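Local atomic coordinates of uncharacterized protein (Escherichia coli UMEA 3162-1, PDB entry 4X5M), a protein that mediates sugar transport across the membrane as a homodimer, down the concentration gradient, probably by rocking movements that open a binding cavity alternately to either side. Residues F14-F19 with N66-F71; I41-G46 with F71-V76. One frame throughout, in Å; residues are numbered along the deposited sequence.

Contact 1: residues F14-F19 with N66-F71; sequences FTTFAF and NIVTLF. With OLB ((2S)-2,3-dihydroxypropyl (9Z)-octadec-9-enoate), chain G; OLA (oleic acid), chain E; OLA (oleic acid), chain F.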
loop_
_atom_site.group_PDB
_atom_site.type_symbol
_atom_site.label_atom_id
_atom_site.label_comp_id
_atom_site.label_asym_id
_atom_site.label_seq_id
_atom_site.Cartn_x
_atom_site.Cartn_y
_atom_site.Cartn_z
ATOM N N PHE A 14 2.555 -7.095 7.869
ATOM C CA PHE A 14 1.117 -7.130 7.633
ATOM C C PHE A 14 0.674 -6.316 6.420
ATOM O O PHE A 14 -0.167 -6.770 5.653
ATOM C CB PHE A 14 0.366 -6.657 8.878
ATOM C CG PHE A 14 0.184 -7.729 9.911
ATOM C CD1 PHE A 14 -0.839 -8.654 9.793
ATOM C CD2 PHE A 14 1.040 -7.819 10.996
ATOM C CE1 PHE A 14 -1.009 -9.647 10.738
ATOM C CE2 PHE A 14 0.876 -8.810 11.944
ATOM C CZ PHE A 14 -0.150 -9.724 11.816
ATOM N N THR A 15 1.228 -5.122 6.241
ATOM C CA THR A 15 0.823 -4.279 5.118
ATOM C C THR A 15 1.346 -4.799 3.782
ATOM O O THR A 15 0.693 -4.635 2.750
ATOM C CB THR A 15 1.293 -2.820 5.293
ATOM O OG1 THR A 15 2.707 -2.790 5.522
ATOM C CG2 THR A 15 0.574 -2.171 6.459
ATOM N N THR A 16 2.518 -5.427 3.794
ATOM C CA THR A 16 3.120 -5.906 2.552
ATOM C C THR A 16 2.492 -7.217 2.085
ATOM O O THR A 16 2.265 -7.413 0.891
ATOM C CB THR A 16 4.644 -6.106 2.693
ATOM O OG1 THR A 16 5.237 -4.923 3.243
ATOM C CG2 THR A 16 5.270 -6.391 1.339
ATOM N N PHE A 17 2.203 -8.108 3.028
ATOM C CA PHE A 17 1.716 -9.442 2.686
ATOM C C PHE A 17 0.193 -9.541 2.690
ATOM O O PHE A 17 -0.364 -10.582 2.340
ATOM C CB PHE A 17 2.308 -10.479 3.645
ATOM C CG PHE A 17 3.800 -10.631 3.526
ATOM C CD1 PHE A 17 4.446 -10.363 2.329
ATOM C CD2 PHE A 17 4.558 -11.039 4.611
ATOM C CE1 PHE A 17 5.818 -10.501 2.217
ATOM C CE2 PHE A 17 5.930 -11.179 4.506
ATOM C CZ PHE A 17 6.562 -10.909 3.307
ATOM N N ALA A 18 -0.474 -8.460 3.084
ATOM C CA ALA A 18 -1.934 -8.422 3.101
ATOM C C ALA A 18 -2.514 -8.690 1.719
ATOM O O ALA A 18 -3.377 -9.550 1.554
ATOM C CB ALA A 18 -2.430 -7.081 3.618
ATOM N N PHE A 19 -2.033 -7.945 0.730
ATOM C CA PHE A 19 -2.546 -8.057 -0.631
ATOM C C PHE A 19 -1.512 -8.645 -1.582
ATOM O O PHE A 19 -1.672 -8.585 -2.801
ATOM C CB PHE A 19 -3.004 -6.691 -1.138
ATOM C CG PHE A 19 -4.101 -6.080 -0.316
ATOM C CD1 PHE A 19 -5.416 -6.474 -0.493
ATOM C CD2 PHE A 19 -3.817 -5.115 0.634
ATOM C CE1 PHE A 19 -6.429 -5.917 0.261
ATOM C CE2 PHE A 19 -4.825 -4.552 1.391
ATOM C CZ PHE A 19 -6.133 -4.954 1.205
ATOM N N ASN A 66 9.229 -1.549 1.372
ATOM C CA ASN A 66 9.117 -1.006 0.025
ATOM C C ASN A 66 9.975 -1.742 -1.000
ATOM O O ASN A 66 9.671 -1.729 -2.190
ATOM C CB ASN A 66 9.476 0.478 0.032
ATOM C CG ASN A 66 8.407 1.327 0.690
ATOM O OD1 ASN A 66 7.441 1.735 0.046
ATOM N ND2 ASN A 66 8.574 1.597 1.979
ATOM N N ILE A 67 11.047 -2.382 -0.542
ATOM C CA ILE A 67 11.867 -3.188 -1.441
ATOM C C ILE A 67 11.079 -4.416 -1.883
ATOM O O ILE A 67 11.056 -4.755 -3.066
ATOM C CB ILE A 67 13.195 -3.618 -0.786
ATOM C CG1 ILE A 67 14.122 -2.412 -0.627
ATOM C CG2 ILE A 67 13.882 -4.686 -1.624
ATOM C CD1 ILE A 67 15.405 -2.716 0.119
ATOM N N VAL A 68 10.421 -5.072 -0.929
ATOM C CA VAL A 68 9.562 -6.210 -1.241
ATOM C C VAL A 68 8.390 -5.764 -2.113
ATOM O O VAL A 68 8.019 -6.449 -3.070
ATOM C CB VAL A 68 9.025 -6.893 0.037
ATOM C CG1 VAL A 68 8.036 -7.990 -0.320
ATOM C CG2 VAL A 68 10.170 -7.463 0.854
ATOM N N THR A 69 7.822 -4.607 -1.782
ATOM C CA THR A 69 6.754 -4.013 -2.583
ATOM C C THR A 69 7.221 -3.797 -4.019
ATOM O O THR A 69 6.485 -4.065 -4.970
ATOM C CB THR A 69 6.280 -2.668 -1.991
ATOM O OG1 THR A 69 5.753 -2.882 -0.677
ATOM C CG2 THR A 69 5.202 -2.048 -2.862
ATOM N N LEU A 70 8.454 -3.323 -4.166
ATOM C CA LEU A 70 9.039 -3.094 -5.484
ATOM C C LEU A 70 9.135 -4.391 -6.285
ATOM O O LEU A 70 8.833 -4.417 -7.476
ATOM C CB LEU A 70 10.424 -2.455 -5.350
ATOM C CG LEU A 70 11.189 -2.206 -6.653
ATOM C CD1 LEU A 70 10.443 -1.218 -7.538
ATOM C CD2 LEU A 70 12.600 -1.715 -6.362
ATOM N N PHE A 71 9.548 -5.467 -5.620
ATOM C CA PHE A 71 9.689 -6.767 -6.272
ATOM C C PHE A 71 8.340 -7.391 -6.620
ATOM O O PHE A 71 8.272 -8.356 -7.381
ATOM C CB PHE A 71 10.489 -7.726 -5.385
ATOM C CG PHE A 71 11.975 -7.651 -5.597
ATOM C CD1 PHE A 71 12.725 -6.652 -5.000
ATOM C CD2 PHE A 71 12.623 -8.584 -6.390
ATOM C CE1 PHE A 71 14.093 -6.583 -5.193
ATOM C CE2 PHE A 71 13.988 -8.521 -6.588
ATOM C CZ PHE A 71 14.725 -7.520 -5.988
HETATM C C1 OLB G . 4.392 1.069 1.164
HETATM C C2 OLB G . 3.405 -0.035 0.859
HETATM C C3 OLB G . 2.422 0.485 -0.168
HETATM C C4 OLB G . 0.997 0.210 0.273
HETATM C C5 OLB G . 0.101 1.358 -0.159
HETATM O O19 OLB G . 4.638 1.909 0.323
HETATM O O20 OLB G . 5.011 1.128 2.423
HETATM C C21 OLB G . 5.453 2.418 2.770
HETATM C C22 OLB G . 5.796 2.441 4.241
HETATM O O23 OLB G . 7.194 2.456 4.388
HETATM C C24 OLB G . 5.211 3.681 4.872
HETATM O O25 OLB G . 3.960 3.362 5.436
HETATM C C6 OLB G . -1.333 1.180 0.307
HETATM C C7 OLB G . -1.980 0.005 -0.407
HETATM C C8 OLB G . -3.147 0.415 -1.299
HETATM C C9 OLB G . -4.475 0.365 -0.558
HETATM C C10 OLB G . -5.244 -0.745 -0.479
HETATM C C11 OLB G . -4.841 -2.037 -1.151
HETATM C C12 OLB G . -5.342 -2.069 -2.582
HETATM C C13 OLB G . -4.190 -2.528 -3.451
HETATM C C14 OLB G . -4.330 -2.029 -4.871
HETATM C C15 OLB G . -3.107 -2.474 -5.639
HETATM C C16 OLB G . -1.882 -1.863 -4.995
HETATM C C17 OLB G . -0.759 -2.875 -4.953
HETATM C C18 OLB G . 0.004 -2.690 -3.663
HETATM C C1 OLA E . 21.450 0.434 3.484
HETATM O O1 OLA E . 22.454 1.006 2.983
HETATM O O2 OLA E . 20.994 0.817 4.592
HETATM C C2 OLA E . 20.791 -0.714 2.750
HETATM C C3 OLA E . 19.898 -0.158 1.662
HETATM C C4 OLA E . 20.145 -0.887 0.360
HETATM C C5 OLA E . 19.694 0.002 -0.779
HETATM C C6 OLA E . 19.266 -0.834 -1.966
HETATM C C7 OLA E . 18.581 0.059 -2.977
HETATM C C8 OLA E . 18.128 -0.763 -4.164
HETATM C C9 OLA E . 16.708 -1.230 -3.936
HETATM C C10 OLA E . 16.141 -2.133 -4.763
HETATM C C11 OLA E . 16.914 -2.698 -5.935
HETATM C C12 OLA E . 16.065 -3.736 -6.634
HETATM C C13 OLA E . 16.861 -4.402 -7.734
HETATM C C14 OLA E . 16.012 -4.510 -8.985
HETATM C C15 OLA E . 14.681 -5.154 -8.660
HETATM C C16 OLA E . 13.717 -4.906 -9.798
HETATM C C17 OLA E . 12.336 -5.391 -9.414
HETATM C C18 OLA E . 12.263 -6.894 -9.572
HETATM C C12 OLA F . 10.316 -10.397 10.359
HETATM C C13 OLA F . 9.170 -10.009 9.453
HETATM C C14 OLA F . 9.696 -9.147 8.328
HETATM C C15 OLA F . 8.536 -8.518 7.589
HETATM C C16 OLA F . 9.067 -7.448 6.662
HETATM C C17 OLA F . 8.995 -7.940 5.235
HETATM C C18 OLA F . 7.718 -7.436 4.600
#
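In the three-helix transmembrane unit of this SemiSWEET transporter, the first and third membrane-spanning helices meet where T16 faces V68 and T69. The methyl CG2 of T16 makes the contact, 3.6 Å from CG1 of V68, the two side chains crossing at a slant. CG2 is swung anti to the backbone N (chi1 of the hydroxyl -51°), which sends the methyl across the gap and leaves OG1 to bond the A12 carbonyl one turn back. The T69 hydroxyl is held in the same way: OG1 bonds the A65 carbonyl and lies 4.1 Å from T16 CG2. Beside them F17 CE1 approaches V68 CG1 obliquely to 4.2 Å, and C18 of an oleic acid lies 3.9 Å from F17 CZ. N66, its CB pointing away from residues 14-19, donates a bent bond (139°) from ND2 to O23 of a monoolein head at 2.9 Å and another to the V62 carbonyl; N66 of the second subunit binds the same lipid. Further along, the monoolein chain puts C11 over one face of the F19 ring, 3.6 Å from CE2. With both threonine hydroxyls engaged within their own helices, the segments meet through methyls and one F17 ring carbon, without directional bonds.

Contact 2: residues I41-G46 with F71-V76; sequences IMFLTG and FLAAPV. With OLA (oleic acid), chain E; OLB ((2S)-2,3-dihydroxypropyl (9Z)-octadec-9-enoate), chain G.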
loop_
_atom_site.group_PDB
_atom_site.type_symbol
_atom_site.label_atom_id
_atom_site.label_comp_id
_atom_site.label_asym_id
_atom_site.label_seq_id
_atom_site.Cartn_x
_atom_site.Cartn_y
_atom_site.Cartn_z
ATOM N N ILE A 41 2.727 3.507 -12.079
ATOM C CA ILE A 41 3.898 4.359 -12.247
ATOM C C ILE A 41 3.978 5.363 -11.100
ATOM O O ILE A 41 5.052 5.602 -10.545
ATOM C CB ILE A 41 3.877 5.104 -13.598
ATOM C CG1 ILE A 41 4.026 4.109 -14.749
ATOM C CG2 ILE A 41 4.989 6.139 -13.660
ATOM C CD1 ILE A 41 4.030 4.753 -16.119
ATOM N N MET A 42 2.835 5.941 -10.744
ATOM C CA MET A 42 2.754 6.821 -9.583
ATOM C C MET A 42 3.138 6.072 -8.312
ATOM O O MET A 42 3.885 6.582 -7.476
ATOM C CB MET A 42 1.347 7.404 -9.435
ATOM C CG MET A 42 1.039 8.572 -10.350
ATOM S SD MET A 42 -0.564 9.299 -9.956
ATOM C CE MET A 42 -0.372 9.590 -8.198
ATOM N N PHE A 43 2.615 4.856 -8.177
ATOM C CA PHE A 43 2.872 4.022 -7.010
ATOM C C PHE A 43 4.353 3.685 -6.881
ATOM O O PHE A 43 4.934 3.806 -5.804
ATOM C CB PHE A 43 2.046 2.736 -7.086
ATOM C CG PHE A 43 2.182 1.852 -5.878
ATOM C CD1 PHE A 43 1.679 2.251 -4.652
ATOM C CD2 PHE A 43 2.799 0.615 -5.973
ATOM C CE1 PHE A 43 1.799 1.439 -3.540
ATOM C CE2 PHE A 43 2.920 -0.202 -4.866
ATOM C CZ PHE A 43 2.419 0.211 -3.648
ATOM N N LEU A 44 4.955 3.264 -7.991
ATOM C CA LEU A 44 6.367 2.897 -8.007
ATOM C C LEU A 44 7.266 4.103 -7.758
ATOM O O LEU A 44 8.317 3.982 -7.129
ATOM C CB LEU A 44 6.732 2.235 -9.338
ATOM C CG LEU A 44 6.289 0.778 -9.487
ATOM C CD1 LEU A 44 6.562 0.271 -10.891
ATOM C CD2 LEU A 44 6.995 -0.087 -8.458
ATOM N N THR A 45 6.847 5.263 -8.254
ATOM C CA THR A 45 7.571 6.507 -8.009
ATOM C C THR A 45 7.667 6.771 -6.510
ATOM O O THR A 45 8.719 7.159 -5.999
ATOM C CB THR A 45 6.894 7.706 -8.704
ATOM O OG1 THR A 45 6.917 7.512 -10.124
ATOM C CG2 THR A 45 7.616 9.001 -8.369
ATOM N N GLY A 46 6.562 6.543 -5.808
ATOM C CA GLY A 46 6.530 6.707 -4.368
ATOM C C GLY A 46 7.339 5.646 -3.646
ATOM O O GLY A 46 8.021 5.941 -2.663
ATOM N N PHE A 71 9.548 -5.467 -5.620
ATOM C CA PHE A 71 9.689 -6.767 -6.272
ATOM C C PHE A 71 8.340 -7.391 -6.620
ATOM O O PHE A 71 8.272 -8.356 -7.381
ATOM C CB PHE A 71 10.489 -7.726 -5.385
ATOM C CG PHE A 71 11.975 -7.651 -5.597
ATOM C CD1 PHE A 71 12.725 -6.652 -5.000
ATOM C CD2 PHE A 71 12.623 -8.584 -6.390
ATOM C CE1 PHE A 71 14.093 -6.583 -5.193
ATOM C CE2 PHE A 71 13.988 -8.521 -6.588
ATOM C CZ PHE A 71 14.725 -7.520 -5.988
ATOM N N LEU A 72 7.270 -6.841 -6.055
ATOM C CA LEU A 72 5.923 -7.316 -6.346
ATOM C C LEU A 72 5.226 -6.422 -7.364
ATOM O O LEU A 72 4.515 -6.906 -8.244
ATOM C CB LEU A 72 5.092 -7.395 -5.062
ATOM C CG LEU A 72 5.381 -8.578 -4.136
ATOM C CD1 LEU A 72 4.546 -8.490 -2.867
ATOM C CD2 LEU A 72 5.120 -9.889 -4.863
ATOM N N ALA A 73 5.445 -5.117 -7.246
ATOM C CA ALA A 73 4.757 -4.140 -8.086
ATOM C C ALA A 73 5.377 -4.011 -9.476
ATOM O O ALA A 73 4.661 -3.901 -10.470
ATOM C CB ALA A 73 4.735 -2.781 -7.396
ATOM N N ALA A 74 6.705 -4.014 -9.541
ATOM C CA ALA A 74 7.405 -3.854 -10.815
ATOM C C ALA A 74 7.076 -4.957 -11.834
ATOM O O ALA A 74 6.826 -4.646 -12.998
ATOM C CB ALA A 74 8.918 -3.776 -10.588
ATOM N N PRO A 75 7.074 -6.241 -11.415
ATOM C CA PRO A 75 6.689 -7.264 -12.396
ATOM C C PRO A 75 5.250 -7.110 -12.883
ATOM O O PRO A 75 4.966 -7.415 -14.041
ATOM C CB PRO A 75 6.859 -8.575 -11.619
ATOM C CG PRO A 75 7.863 -8.261 -10.578
ATOM C CD PRO A 75 7.553 -6.857 -10.164
ATOM N N VAL A 76 4.361 -6.647 -12.009
ATOM C CA VAL A 76 2.967 -6.416 -12.380
ATOM C C VAL A 76 2.858 -5.365 -13.484
ATOM O O VAL A 76 2.122 -5.546 -14.456
ATOM C CB VAL A 76 2.124 -5.979 -11.164
ATOM C CG1 VAL A 76 0.751 -5.492 -11.606
ATOM C CG2 VAL A 76 1.990 -7.124 -10.173
HETATM C C1 OLA E . 21.450 0.434 3.484
HETATM O O1 OLA E . 22.454 1.006 2.983
HETATM O O2 OLA E . 20.994 0.817 4.592
HETATM C C2 OLA E . 20.791 -0.714 2.750
HETATM C C3 OLA E . 19.898 -0.158 1.662
HETATM C C4 OLA E . 20.145 -0.887 0.360
HETATM C C5 OLA E . 19.694 0.002 -0.779
HETATM C C6 OLA E . 19.266 -0.834 -1.966
HETATM C C7 OLA E . 18.581 0.059 -2.977
HETATM C C8 OLA E . 18.128 -0.763 -4.164
HETATM C C9 OLA E . 16.708 -1.230 -3.936
HETATM C C10 OLA E . 16.141 -2.133 -4.763
HETATM C C11 OLA E . 16.914 -2.698 -5.935
HETATM C C12 OLA E . 16.065 -3.736 -6.634
HETATM C C13 OLA E . 16.861 -4.402 -7.734
HETATM C C14 OLA E . 16.012 -4.510 -8.985
HETATM C C15 OLA E . 14.681 -5.154 -8.660
HETATM C C16 OLA E . 13.717 -4.906 -9.798
HETATM C C17 OLA E . 12.336 -5.391 -9.414
HETATM C C18 OLA E . 12.263 -6.894 -9.572
HETATM C C1 OLB G . 4.392 1.069 1.164
HETATM C C2 OLB G . 3.405 -0.035 0.859
HETATM C C3 OLB G . 2.422 0.485 -0.168
HETATM C C4 OLB G . 0.997 0.210 0.273
HETATM C C5 OLB G . 0.101 1.358 -0.159
HETATM O O19 OLB G . 4.638 1.909 0.323
HETATM O O20 OLB G . 5.011 1.128 2.423
HETATM C C21 OLB G . 5.453 2.418 2.770
HETATM C C22 OLB G . 5.796 2.441 4.241
HETATM O O23 OLB G . 7.194 2.456 4.388
HETATM C C24 OLB G . 5.211 3.681 4.872
HETATM O O25 OLB G . 3.960 3.362 5.436
HETATM C C6 OLB G . -1.333 1.180 0.307
HETATM C C7 OLB G . -1.980 0.005 -0.407
HETATM C C8 OLB G . -3.147 0.415 -1.299
HETATM C C9 OLB G . -4.475 0.365 -0.558
HETATM C C10 OLB G . -5.244 -0.745 -0.479
HETATM C C11 OLB G . -4.841 -2.037 -1.151
HETATM C C12 OLB G . -5.342 -2.069 -2.582
HETATM C C13 OLB G . -4.190 -2.528 -3.451
HETATM C C14 OLB G . -4.330 -2.029 -4.871
HETATM C C15 OLB G . -3.107 -2.474 -5.639
HETATM C C16 OLB G . -1.882 -1.863 -4.995
HETATM C C17 OLB G . -0.759 -2.875 -4.953
HETATM C C18 OLB G . 0.004 -2.690 -3.663
#
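CG of F43 stands anti to its backbone N (chi1 -176°), which carries the ring over toward helix 60-86, whereas CG of the next residue, L44, lies anti to the carbonyl carbon (chi1 -77°) and its extended chain delivers CD2 to the same small target. That target is the methyl of A73. L44 CD2 comes to 3.7 Å from A73 CB, and F43 CE2 approaches the same CB to 4.0 Å, with the methyl at the edge of the ring and near its plane. CD2 of L44 also lies 4.1 Å from the backbone N of A74, so the leucine branch rests against main chain as well as methyl. The two segments belong to the second and third transmembrane helices of the SemiSWEET three-helix unit and run roughly antiparallel at 149°, their axes 10.3 Å apart at closest approach; large side chains from one helix and alanines from the other fill that spacing. Just beyond A74, helix 60-86 kinks at P75, whose N makes no bond to the preceding turn. The adjoining edge of the F43 ring meets the monoolein, CZ lying 3.5 Å from its C3, while F19 of the second subunit packs edge-to-face with F43. Were the ring cut back to a methyl by an alanine here, a gap would probably open between A73, the lipid chain and the second subunit, leaving that F19 ring without one of its edge-to-face partners. Further round helix 37-57, T45 doubles the grip on the I41 carbonyl: OG1 bonds I41 O at 2.7 Å, tilted out of the carbonyl plane, and the backbone N of T45 reaches that oxygen from the opposite face. A74 CB, for its part, lies 4.0 Å from C17 of an oleic acid.

In the fold
Helix 60-86 lies between the two partners: contact 1 joins it to helix 3-17 and contact 2, about 11 Å away between centres, to helix 37-57. They adjoin directly. T69 CG2 of contact 1 lies 3.6 Å from F43 CE2 of contact 2, and L70 CD1 packs 3.7 Å from L44 CD2, so the two contacts pack against each other through these side chains. The monoolein touches both, its head at N66 and its chain passing F43 and F19, and it also bonds N66 of the second subunit, which places it between the two protomers. Both contacts also reach one oleic acid, through L70, F71 and A74, and both touch the second subunit of the inward-open dimer.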